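PDB 6A2A: sesquisabinene B synthase 2 from Santalum album, which probably cyclises farnesyl diphosphate to sesquisabinene B, a sandalwood sesquiterpene, with the help of divalent magnesium or manganese ions. Local coordinates for residues E223-I228 / L247-V252; D229-E234 / L239-Y244; D317-Y322 / K389-E394; T332-R337 / M352-M357. All blocks are in the same frame, centred on the assembly; numbering follows the deposited sequence.

Interaction 1: E223-I228 / L247-V252; sequences EARWFI and LDFNIV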
# COMPACT_ATOMS: atom_id res chain seq x y z
N GLU A 223 -5.75 -27.64 -8.80
CA GLU A 223 -5.56 -28.99 -9.35
C GLU A 223 -4.10 -29.43 -9.16
O GLU A 223 -3.85 -30.64 -8.90
CB GLU A 223 -5.94 -29.06 -10.83
CG GLU A 223 -5.87 -30.47 -11.42
CD GLU A 223 -6.76 -31.51 -10.79
OE1 GLU A 223 -7.65 -31.21 -9.92
OE2 GLU A 223 -6.48 -32.75 -11.09
N ALA A 224 -3.18 -28.52 -9.30
CA ALA A 224 -1.75 -28.86 -9.18
C ALA A 224 -1.47 -29.44 -7.79
O ALA A 224 -0.74 -30.46 -7.66
CB ALA A 224 -0.87 -27.70 -9.47
N ARG A 225 -2.00 -28.80 -6.77
CA ARG A 225 -1.72 -29.29 -5.42
C ARG A 225 -2.34 -30.66 -5.17
O ARG A 225 -1.73 -31.49 -4.46
CB ARG A 225 -2.25 -28.34 -4.35
CG ARG A 225 -1.85 -28.74 -2.94
CD ARG A 225 -0.36 -28.68 -2.73
NE ARG A 225 -0.01 -29.32 -1.43
CZ ARG A 225 0.20 -30.62 -1.24
NH1 ARG A 225 0.01 -31.48 -2.22
NH2 ARG A 225 0.66 -31.06 -0.06
N TRP A 226 -3.55 -30.90 -5.65
CA TRP A 226 -4.20 -32.19 -5.51
C TRP A 226 -3.39 -33.24 -6.29
O TRP A 226 -3.14 -34.36 -5.79
CB TRP A 226 -5.63 -32.14 -6.04
CG TRP A 226 -6.37 -33.42 -5.90
CD1 TRP A 226 -7.04 -33.86 -4.78
CD2 TRP A 226 -6.47 -34.48 -6.87
NE1 TRP A 226 -7.60 -35.08 -5.03
CE2 TRP A 226 -7.28 -35.48 -6.30
CE3 TRP A 226 -6.01 -34.65 -8.18
CZ2 TRP A 226 -7.59 -36.65 -6.99
CZ3 TRP A 226 -6.33 -35.81 -8.86
CH2 TRP A 226 -7.12 -36.78 -8.28
N PHE A 227 -3.04 -32.91 -7.53
CA PHE A 227 -2.41 -33.90 -8.41
C PHE A 227 -0.97 -34.20 -7.96
O PHE A 227 -0.48 -35.31 -8.28
CB PHE A 227 -2.48 -33.44 -9.86
CG PHE A 227 -1.98 -34.49 -10.81
CD1 PHE A 227 -2.68 -35.66 -10.97
CD2 PHE A 227 -0.75 -34.35 -11.40
CE1 PHE A 227 -2.15 -36.67 -11.78
CE2 PHE A 227 -0.26 -35.32 -12.25
CZ PHE A 227 -0.96 -36.48 -12.42
N ILE A 228 -0.28 -33.29 -7.31
CA ILE A 228 1.07 -33.61 -6.79
C ILE A 228 0.97 -34.85 -5.87
O ILE A 228 1.78 -35.77 -5.98
CB ILE A 228 1.70 -32.40 -6.09
CG1 ILE A 228 2.27 -31.42 -7.12
CG2 ILE A 228 2.77 -32.83 -5.10
CD1 ILE A 228 2.56 -30.08 -6.53
N LEU A 247 8.95 -28.43 -5.72
CA LEU A 247 9.81 -27.30 -5.49
C LEU A 247 9.20 -26.02 -6.09
O LEU A 247 9.20 -24.96 -5.45
CB LEU A 247 11.16 -27.64 -6.13
CG LEU A 247 12.43 -26.99 -5.59
CD1 LEU A 247 12.57 -27.16 -4.09
CD2 LEU A 247 13.64 -27.61 -6.27
N ASP A 248 8.81 -26.11 -7.34
CA ASP A 248 8.19 -24.99 -8.06
C ASP A 248 6.90 -24.59 -7.34
O ASP A 248 6.64 -23.39 -7.23
CB ASP A 248 7.93 -25.30 -9.48
CG ASP A 248 7.56 -24.06 -10.30
OD1 ASP A 248 8.45 -23.21 -10.53
OD2 ASP A 248 6.35 -23.92 -10.61
N PHE A 249 6.15 -25.57 -6.84
CA PHE A 249 4.95 -25.24 -6.09
C PHE A 249 5.29 -24.34 -4.91
O PHE A 249 4.70 -23.27 -4.75
CB PHE A 249 4.23 -26.48 -5.57
CG PHE A 249 2.83 -26.15 -5.12
CD1 PHE A 249 2.60 -25.67 -3.84
CD2 PHE A 249 1.77 -26.20 -6.00
CE1 PHE A 249 1.34 -25.28 -3.46
CE2 PHE A 249 0.50 -25.84 -5.60
CZ PHE A 249 0.29 -25.36 -4.34
N ASN A 250 6.27 -24.75 -4.11
CA ASN A 250 6.65 -23.96 -2.95
C ASN A 250 7.18 -22.58 -3.36
O ASN A 250 6.93 -21.59 -2.63
CB ASN A 250 7.65 -24.70 -2.06
CG ASN A 250 7.05 -25.85 -1.29
OD1 ASN A 250 5.84 -26.11 -1.32
ND2 ASN A 250 7.92 -26.58 -0.60
N ILE A 251 7.91 -22.46 -4.47
CA ILE A 251 8.46 -21.17 -4.85
C ILE A 251 7.31 -20.23 -5.25
O ILE A 251 7.26 -19.09 -4.80
CB ILE A 251 9.48 -21.33 -5.99
CG1 ILE A 251 10.72 -22.08 -5.47
CG2 ILE A 251 9.83 -19.99 -6.60
CD1 ILE A 251 11.66 -22.54 -6.58
N VAL A 252 6.40 -20.74 -6.08
CA VAL A 252 5.22 -19.95 -6.47
C VAL A 252 4.44 -19.59 -5.20
O VAL A 252 4.09 -18.43 -5.03
CB VAL A 252 4.34 -20.68 -7.49
CG1 VAL A 252 3.10 -19.86 -7.82
CG2 VAL A 252 5.09 -20.98 -8.77
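The side chain of Arg-225 lies over one face of the Phe-249 ring. Its CD sits 4.0 Å from the centroid of the Phe-249 ring and 23° off the ring normal, a CH-pi contact. The approach is offset toward the rim, with Arg-225 CD 3.7 Å from Phe-249 CZ. Arg-225 CB also comes in, 3.9 Å from Phe-249 CE2. The arginine chain crosses the ring side chain at about a right angle and bends at chi2 (64°), which carries CD back across the ring. The guanidinium plane is turned 67° from the ring plane, so the two groups do not stack flat. The fit at the face is close. Beside it the packing is slacker: Ile-228 touches Phe-249 with its CD1 alone, 4.0 Å from Phe-249 CD2, and meets the ring at a slant. The two segments belong to successive helices, 220-232 and 239-270, which run in roughly opposite directions as a helical hairpin within this nearly all-helical terpene synthase. Phe-249 is buried and reaches across the gap between them. With only the methyl group of an alanine in place of this ring, the interface is likely to lose its bridge, and the Arg-225 methylenes and Ile-228 CD1 would have no apolar surface here to rest on. Arg-221, one turn before Arg-225, makes a cation-pi contact with the same ring and also donates to the backbone oxygen of Phe-249. Arg-225 forms the partly exposed side of the contact. Its NH1 pairs with Asp-229 in a salt bridge, and its side chain also rests on Ser-555 and Val-556 of helix 546-558.

Interaction 2: D229-E234 / L239-Y244; sequences DTYEEE and LTLLRY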
# COMPACT_ATOMS: atom_id res chain seq x y z
N ASP A 229 -0.02 -34.87 -4.99
CA ASP A 229 -0.26 -36.03 -4.13
C ASP A 229 -0.70 -37.26 -4.87
O ASP A 229 -0.22 -38.35 -4.59
CB ASP A 229 -1.29 -35.70 -3.05
CG ASP A 229 -0.78 -34.75 -2.04
OD1 ASP A 229 0.41 -34.43 -2.01
OD2 ASP A 229 -1.62 -34.25 -1.33
N THR A 230 -1.62 -37.11 -5.83
CA THR A 230 -2.10 -38.24 -6.60
C THR A 230 -0.96 -38.83 -7.43
O THR A 230 -0.80 -40.08 -7.49
CB THR A 230 -3.29 -37.81 -7.47
OG1 THR A 230 -4.37 -37.46 -6.60
CG2 THR A 230 -3.76 -38.90 -8.42
N TYR A 231 -0.18 -37.96 -8.09
CA TYR A 231 0.89 -38.41 -8.99
C TYR A 231 1.93 -39.27 -8.26
O TYR A 231 2.51 -40.21 -8.85
CB TYR A 231 1.63 -37.21 -9.58
CG TYR A 231 2.66 -37.55 -10.61
CD1 TYR A 231 2.39 -38.42 -11.64
CD2 TYR A 231 3.92 -36.99 -10.53
CE1 TYR A 231 3.35 -38.71 -12.60
CE2 TYR A 231 4.88 -37.26 -11.48
CZ TYR A 231 4.61 -38.15 -12.50
OH TYR A 231 5.57 -38.41 -13.43
N GLU A 232 2.23 -38.88 -7.04
CA GLU A 232 3.27 -39.54 -6.21
C GLU A 232 2.89 -41.00 -6.01
O GLU A 232 3.79 -41.85 -6.09
CB GLU A 232 3.49 -38.79 -4.90
CG GLU A 232 4.58 -39.42 -4.05
CD GLU A 232 5.12 -38.58 -2.91
OE1 GLU A 232 4.67 -37.46 -2.74
OE2 GLU A 232 5.99 -39.07 -2.16
N GLU A 233 1.59 -41.27 -5.87
CA GLU A 233 1.00 -42.61 -5.63
C GLU A 233 0.79 -43.42 -6.92
O GLU A 233 0.33 -44.56 -6.83
CB GLU A 233 -0.36 -42.47 -4.92
CG GLU A 233 -0.33 -41.75 -3.58
CD GLU A 233 -1.56 -40.93 -3.20
OE1 GLU A 233 -2.64 -41.09 -3.83
OE2 GLU A 233 -1.45 -40.10 -2.25
N GLU A 234 1.09 -42.89 -8.12
CA GLU A 234 0.81 -43.63 -9.34
C GLU A 234 2.01 -44.53 -9.67
O GLU A 234 3.12 -44.28 -9.23
CB GLU A 234 0.50 -42.69 -10.50
CG GLU A 234 -0.99 -42.39 -10.60
CD GLU A 234 -1.36 -41.38 -11.67
OE1 GLU A 234 -0.53 -40.52 -11.97
OE2 GLU A 234 -2.50 -41.48 -12.19
N LEU A 239 10.34 -39.37 -10.68
CA LEU A 239 10.70 -38.69 -9.42
C LEU A 239 11.31 -37.32 -9.68
O LEU A 239 11.21 -36.47 -8.84
CB LEU A 239 11.66 -39.55 -8.58
CG LEU A 239 11.06 -40.81 -7.98
CD1 LEU A 239 12.15 -41.65 -7.32
CD2 LEU A 239 9.97 -40.49 -6.98
N THR A 240 12.02 -37.12 -10.77
CA THR A 240 12.60 -35.81 -11.08
C THR A 240 11.47 -34.79 -11.35
O THR A 240 11.51 -33.66 -10.90
CB THR A 240 13.48 -35.84 -12.33
OG1 THR A 240 14.58 -36.76 -12.18
CG2 THR A 240 14.02 -34.48 -12.68
N LEU A 241 10.51 -35.20 -12.15
CA LEU A 241 9.35 -34.32 -12.46
C LEU A 241 8.62 -34.01 -11.15
O LEU A 241 8.32 -32.85 -10.87
CB LEU A 241 8.42 -35.00 -13.48
CG LEU A 241 7.15 -34.20 -13.82
CD1 LEU A 241 7.51 -32.81 -14.35
CD2 LEU A 241 6.28 -34.91 -14.82
N LEU A 242 8.37 -35.05 -10.33
CA LEU A 242 7.67 -34.91 -9.07
C LEU A 242 8.44 -33.95 -8.18
O LEU A 242 7.84 -33.02 -7.61
CB LEU A 242 7.46 -36.26 -8.38
CG LEU A 242 6.85 -36.18 -6.98
CD1 LEU A 242 5.42 -35.64 -7.04
CD2 LEU A 242 6.88 -37.52 -6.25
N ARG A 243 9.75 -34.16 -8.05
CA ARG A 243 10.55 -33.32 -7.22
C ARG A 243 10.48 -31.85 -7.69
O ARG A 243 10.36 -30.94 -6.85
CB ARG A 243 12.01 -33.81 -7.23
CG ARG A 243 12.24 -35.04 -6.35
CD ARG A 243 13.63 -35.67 -6.58
NE ARG A 243 14.72 -34.76 -6.23
CZ ARG A 243 15.83 -34.61 -6.95
NH1 ARG A 243 16.68 -33.63 -6.66
NH2 ARG A 243 16.08 -35.42 -7.97
N TYR A 244 10.58 -31.61 -8.98
CA TYR A 244 10.49 -30.26 -9.53
C TYR A 244 9.09 -29.66 -9.25
O TYR A 244 9.01 -28.47 -8.91
CB TYR A 244 10.75 -30.22 -11.03
CG TYR A 244 10.71 -28.82 -11.61
CD1 TYR A 244 11.55 -27.83 -11.14
CD2 TYR A 244 9.77 -28.48 -12.55
CE1 TYR A 244 11.45 -26.52 -11.60
CE2 TYR A 244 9.68 -27.18 -13.04
CZ TYR A 244 10.51 -26.20 -12.55
OH TYR A 244 10.46 -24.95 -13.06
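Tyr-231 and Leu-242 both hold CG anti to the backbone N (chi1 -175° and 174°), and this sends the two side chains into the space between their helices. There they slide past each other in opposite directions. Leu-242 CD1 lies at the edge of the tyrosine ring, near its plane, 4.0 Å from Tyr-231 CD2. The other methyl of Leu-242 turns to Glu-232: CD2 is 3.7 Å from Glu-232 CG. The extended glutamate chain crosses the leucine at about a right angle and lays CB, CG and CD against that methyl. Glu-232 is exposed, and its OE1 goes on to a salt bridge with Lys-246. Leu-241 meets the far end of the tyrosine, with CD2 3.8 Å from Tyr-231 OH. That hydroxyl is hydrogen-bonded to the backbone N of Asn-238, in the connection between the helices, which ties down the outer end of the ring. Leu-241 also packs on Phe-84 and Thr-87 of helix 78-90, and Tyr-231 shares Thr-87. These side chains pack between the end of helix 220-232 and the start of helix 239-270, as is typical of the turn of an antiparallel helical hairpin.

Interaction 3: D317-Y322 / K389-E394; sequences DVYDVY and KSYTKE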
# COMPACT_ATOMS: atom_id res chain seq x y z
N ASP A 317 -22.83 -7.09 -0.40
CA ASP A 317 -23.42 -7.11 0.94
C ASP A 317 -24.07 -5.76 1.31
O ASP A 317 -25.10 -5.71 1.89
CB ASP A 317 -22.43 -7.53 2.00
CG ASP A 317 -22.07 -8.98 1.92
OD1 ASP A 317 -22.69 -9.74 1.25
OD2 ASP A 317 -21.15 -9.39 2.55
N VAL A 318 -23.45 -4.66 0.92
CA VAL A 318 -24.02 -3.34 1.19
C VAL A 318 -25.41 -3.23 0.54
O VAL A 318 -26.31 -2.75 1.13
CB VAL A 318 -23.14 -2.21 0.66
CG1 VAL A 318 -23.88 -0.90 0.67
CG2 VAL A 318 -21.86 -2.11 1.46
N TYR A 319 -25.51 -3.66 -0.70
CA TYR A 319 -26.74 -3.62 -1.43
C TYR A 319 -27.74 -4.67 -0.97
O TYR A 319 -28.89 -4.41 -0.89
CB TYR A 319 -26.49 -3.73 -2.92
CG TYR A 319 -26.13 -2.40 -3.56
CD1 TYR A 319 -24.93 -1.79 -3.32
CD2 TYR A 319 -26.99 -1.77 -4.43
CE1 TYR A 319 -24.61 -0.59 -3.90
CE2 TYR A 319 -26.68 -0.57 -5.02
CZ TYR A 319 -25.48 0.02 -4.76
OH TYR A 319 -25.18 1.21 -5.31
N ASP A 320 -27.26 -5.83 -0.61
CA ASP A 320 -28.16 -6.89 -0.23
C ASP A 320 -28.57 -6.95 1.22
O ASP A 320 -29.69 -7.23 1.53
CB ASP A 320 -27.56 -8.22 -0.58
CG ASP A 320 -28.56 -9.16 -1.05
OD1 ASP A 320 -28.92 -9.03 -2.20
OD2 ASP A 320 -29.03 -9.99 -0.29
N VAL A 321 -27.62 -6.75 2.11
CA VAL A 321 -27.88 -6.90 3.49
C VAL A 321 -27.49 -5.74 4.39
O VAL A 321 -27.03 -5.95 5.46
CB VAL A 321 -27.25 -8.20 4.03
CG1 VAL A 321 -27.94 -9.41 3.48
CG2 VAL A 321 -25.79 -8.27 3.72
N TYR A 322 -27.65 -4.52 3.91
CA TYR A 322 -27.39 -3.41 4.82
C TYR A 322 -28.12 -2.12 4.43
O TYR A 322 -28.86 -1.56 5.25
CB TYR A 322 -25.88 -3.11 4.92
CG TYR A 322 -25.54 -2.41 6.20
CD1 TYR A 322 -25.40 -3.14 7.38
CD2 TYR A 322 -25.34 -1.04 6.25
CE1 TYR A 322 -25.13 -2.52 8.59
CE2 TYR A 322 -25.06 -0.41 7.45
CZ TYR A 322 -24.94 -1.15 8.61
OH TYR A 322 -24.67 -0.56 9.82
N LYS A 389 -25.79 -0.51 -11.38
CA LYS A 389 -27.06 -0.44 -12.08
C LYS A 389 -27.69 -1.83 -12.14
O LYS A 389 -28.88 -1.95 -11.99
CB LYS A 389 -26.87 0.11 -13.48
CG LYS A 389 -26.60 1.61 -13.51
CD LYS A 389 -26.38 2.10 -14.91
CE LYS A 389 -26.35 3.61 -15.10
NZ LYS A 389 -25.86 3.92 -16.47
N SER A 390 -26.87 -2.88 -12.27
CA SER A 390 -27.43 -4.21 -12.32
C SER A 390 -27.94 -4.64 -10.93
O SER A 390 -28.94 -5.37 -10.81
CB SER A 390 -26.45 -5.17 -12.95
OG SER A 390 -25.49 -5.61 -11.96
N TYR A 391 -27.28 -4.20 -9.85
CA TYR A 391 -27.75 -4.49 -8.50
C TYR A 391 -29.10 -3.79 -8.27
O TYR A 391 -30.00 -4.35 -7.67
CB TYR A 391 -26.79 -3.93 -7.46
CG TYR A 391 -25.52 -4.70 -7.25
CD1 TYR A 391 -25.22 -5.87 -7.94
CD2 TYR A 391 -24.56 -4.21 -6.40
CE1 TYR A 391 -24.05 -6.57 -7.70
CE2 TYR A 391 -23.39 -4.90 -6.15
CZ TYR A 391 -23.11 -6.07 -6.82
OH TYR A 391 -21.93 -6.71 -6.59
N THR A 392 -29.16 -2.58 -8.77
CA THR A 392 -30.39 -1.80 -8.61
C THR A 392 -31.59 -2.47 -9.31
O THR A 392 -32.69 -2.55 -8.74
CB THR A 392 -30.15 -0.35 -9.05
OG1 THR A 392 -29.08 0.15 -8.23
CG2 THR A 392 -31.42 0.46 -8.84
N LYS A 393 -31.38 -2.97 -10.52
CA LYS A 393 -32.43 -3.69 -11.27
C LYS A 393 -32.91 -4.90 -10.49
O LYS A 393 -34.12 -5.13 -10.38
CB LYS A 393 -31.90 -3.99 -12.67
CG LYS A 393 -32.89 -4.67 -13.60
CD LYS A 393 -32.39 -4.71 -15.04
CE LYS A 393 -33.24 -3.91 -15.99
NZ LYS A 393 -32.53 -3.67 -17.27
N GLU A 394 -32.00 -5.74 -9.98
CA GLU A 394 -32.36 -6.87 -9.21
C GLU A 394 -33.19 -6.42 -7.99
O GLU A 394 -34.19 -7.09 -7.68
CB GLU A 394 -31.13 -7.66 -8.73
CG GLU A 394 -30.54 -8.49 -9.85
CD GLU A 394 -29.30 -9.31 -9.52
OE1 GLU A 394 -28.72 -9.10 -8.43
OE2 GLU A 394 -28.88 -10.12 -10.38
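Tyr-319 and Tyr-391 bury most of the surface here, in a T-shaped (edge-to-face) pair. Both hold CG anti to the carbonyl carbon (chi1 -83° and -76°), with the CB of each directed at the other helix. The edge of Tyr-391 points at the face of Tyr-319, with centroids 5.3 Å apart and planes at 60°. The touching atom is Tyr-391 CD2, 3.7 Å from Tyr-319 CG and offset toward the rim of that ring. Tyr-391 CB adds to the packing, 3.7 Å from Tyr-319 CD2. Thr-392 brings its hydroxyl to the ring edge, where OG1 is 4.1 Å from Tyr-319 CE2. This is plain packing; the hydroxyl's hydrogen bond goes to the backbone O of Leu-388. Tyr-319 OH is hydrogen-bonded to Thr-332 of the next helix. Replacing Tyr-319 by a leucine is likely to cost the Tyr-391 edge its aromatic face and Thr-332 its tyrosine partner. Asp-320 and Glu-394 bind magnesium together with Asp-316. Asp-316, Asp-317 and Asp-320 form the DDxxD motif of terpene synthases. The aromatic pair therefore joins the two helices that carry these ligands. Asp-320 OD1 and Glu-394 OE1 stand 6.2 Å apart with no metal bound in this chain, a spacing consistent with two carboxylates that share a cation site.

Interaction 4: T332-R337 / M352-M357; sequences TDITNR and MPLLTM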
# COMPACT_ATOMS: atom_id res chain seq x y z
N THR A 332 -25.36 4.63 -5.85
CA THR A 332 -25.36 4.39 -7.27
C THR A 332 -25.13 5.70 -8.02
O THR A 332 -24.34 5.78 -8.95
CB THR A 332 -26.65 3.70 -7.74
OG1 THR A 332 -26.77 2.44 -7.06
CG2 THR A 332 -26.69 3.45 -9.23
N ASP A 333 -25.79 6.75 -7.59
CA ASP A 333 -25.64 8.08 -8.28
C ASP A 333 -24.23 8.66 -8.16
O ASP A 333 -23.65 9.23 -9.14
CB ASP A 333 -26.67 9.04 -7.66
CG ASP A 333 -26.54 10.47 -8.19
OD1 ASP A 333 -26.63 10.66 -9.40
OD2 ASP A 333 -26.35 11.38 -7.36
N ILE A 334 -23.63 8.55 -6.99
CA ILE A 334 -22.24 9.02 -6.80
C ILE A 334 -21.33 8.24 -7.75
O ILE A 334 -20.46 8.82 -8.40
CB ILE A 334 -21.84 8.84 -5.33
CG1 ILE A 334 -22.48 9.95 -4.48
CG2 ILE A 334 -20.33 8.78 -5.15
CD1 ILE A 334 -22.38 9.72 -3.00
N THR A 335 -21.59 6.94 -7.84
CA THR A 335 -20.71 6.09 -8.65
C THR A 335 -20.88 6.47 -10.13
O THR A 335 -19.90 6.69 -10.84
CB THR A 335 -21.02 4.61 -8.40
OG1 THR A 335 -20.83 4.36 -7.02
CG2 THR A 335 -20.18 3.68 -9.25
N ASN A 336 -22.15 6.64 -10.56
CA ASN A 336 -22.47 7.01 -11.94
C ASN A 336 -21.76 8.28 -12.33
O ASN A 336 -21.25 8.40 -13.43
CB ASN A 336 -23.97 7.23 -12.16
CG ASN A 336 -24.80 5.96 -12.18
OD1 ASN A 336 -24.27 4.86 -12.32
ND2 ASN A 336 -26.10 6.12 -11.97
N ARG A 337 -21.77 9.26 -11.44
CA ARG A 337 -21.23 10.56 -11.75
C ARG A 337 -19.76 10.69 -11.34
O ARG A 337 -19.14 11.71 -11.67
CB ARG A 337 -22.08 11.64 -11.07
CG ARG A 337 -23.49 11.73 -11.63
CD ARG A 337 -24.24 12.90 -11.01
NE ARG A 337 -24.50 12.68 -9.61
CZ ARG A 337 -23.83 13.25 -8.60
NH1 ARG A 337 -22.90 14.15 -8.87
NH2 ARG A 337 -24.10 12.92 -7.34
N MET A 352 -17.72 4.11 3.78
CA MET A 352 -16.32 3.55 3.74
C MET A 352 -16.18 2.60 2.53
O MET A 352 -15.26 2.78 1.69
CB MET A 352 -15.93 2.95 5.08
CG MET A 352 -15.58 4.06 6.10
SD MET A 352 -15.19 3.46 7.72
CE MET A 352 -13.77 2.45 7.34
N PRO A 353 -17.11 1.65 2.34
CA PRO A 353 -17.10 0.90 1.07
C PRO A 353 -17.14 1.77 -0.19
O PRO A 353 -16.48 1.49 -1.21
CB PRO A 353 -18.36 0.03 1.16
CG PRO A 353 -18.54 -0.19 2.66
CD PRO A 353 -18.14 1.16 3.23
N LEU A 354 -17.97 2.79 -0.19
CA LEU A 354 -18.11 3.64 -1.34
C LEU A 354 -16.76 4.29 -1.67
O LEU A 354 -16.30 4.29 -2.83
CB LEU A 354 -19.16 4.72 -1.09
CG LEU A 354 -19.25 5.82 -2.15
CD1 LEU A 354 -19.70 5.26 -3.46
CD2 LEU A 354 -20.23 6.89 -1.71
N LEU A 355 -16.17 4.91 -0.68
CA LEU A 355 -14.98 5.68 -0.94
C LEU A 355 -13.79 4.74 -1.19
O LEU A 355 -12.85 5.12 -1.93
CB LEU A 355 -14.68 6.59 0.26
CG LEU A 355 -15.63 7.78 0.41
CD1 LEU A 355 -15.36 8.53 1.71
CD2 LEU A 355 -15.55 8.70 -0.79
N THR A 356 -13.82 3.53 -0.65
CA THR A 356 -12.78 2.57 -1.00
C THR A 356 -12.91 2.12 -2.46
O THR A 356 -11.92 1.98 -3.16
CB THR A 356 -12.74 1.42 -0.00
OG1 THR A 356 -12.46 1.92 1.31
CG2 THR A 356 -11.71 0.38 -0.42
N MET A 357 -14.13 1.85 -2.92
CA MET A 357 -14.37 1.58 -4.31
C MET A 357 -13.81 2.68 -5.20
O MET A 357 -13.12 2.42 -6.18
CB MET A 357 -15.87 1.40 -4.59
CG MET A 357 -16.20 1.35 -6.10
SD MET A 357 -17.94 1.78 -6.35
CE MET A 357 -17.88 3.56 -6.05
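Segments 332-337 and 352-357, parts of helices 325-337 and 348-372, run in nearly the same direction, their short axes 11° apart and 11.1 Å from each other at closest approach. The second is kinked at Pro-353, whose N makes no bond to the turn before. Thr-335 and Leu-354 are nearest across the gap, with CA atoms 8.1 Å apart. The spacing is wide, and side chains fill it. Leu-354 enters between Ile-334 and Thr-335 and crosses the isoleucine at about a right angle. Its CD2 meets Ile-334 CD1 at 3.8 Å, and its CD1 lies 3.8 Å from Thr-335 OG1. Met-357 bends at chi3 (73°), which turns its terminal methyl onto the threonine. Met-357 CE is only 3.2 Å from Thr-335 OG1, a tight contact and not a hydrogen bond. The buried hydroxyl is satisfied within its own helix by the backbone O of Phe-331. Thr-356 behaves alike: its OG1 donates to Met-352 O at 3.0 Å, an oxygen that also accepts from Thr-356 N. Trp-384 of helix 377-400 touches both Thr-335 and Met-357. Pro-353 packs on Val-318 and Met-357 on Ile-315, both of helix 299-321. Leu-355 lies against Tyr-366 of the second subunit, so helix 348-372 serves both the domain core and the dimer interface.

Interactions 1 and 2 join the same two helices, 220-232 and 239-270. Their centres are 10 Å apart, and interaction 2 lies nearer the turn. Ile-228 O and Leu-242 CD1 touch between them, so they read as one hairpin interface. Interactions 3 and 4 follow later in the chain, both within the metal-binding domain. Their centres are 13 Å apart, and the segments of interaction 4 fall between those of interaction 3 in sequence. Helices 325-337 and 348-372 thus pack against 299-321 and 377-400, the two that carry Asp-316, Asp-320 and Glu-394. Interactions 1 and 3 are about 38 Å apart, centre to centre, on opposite sides of the chain's centre. The first pair lies far from the magnesium site.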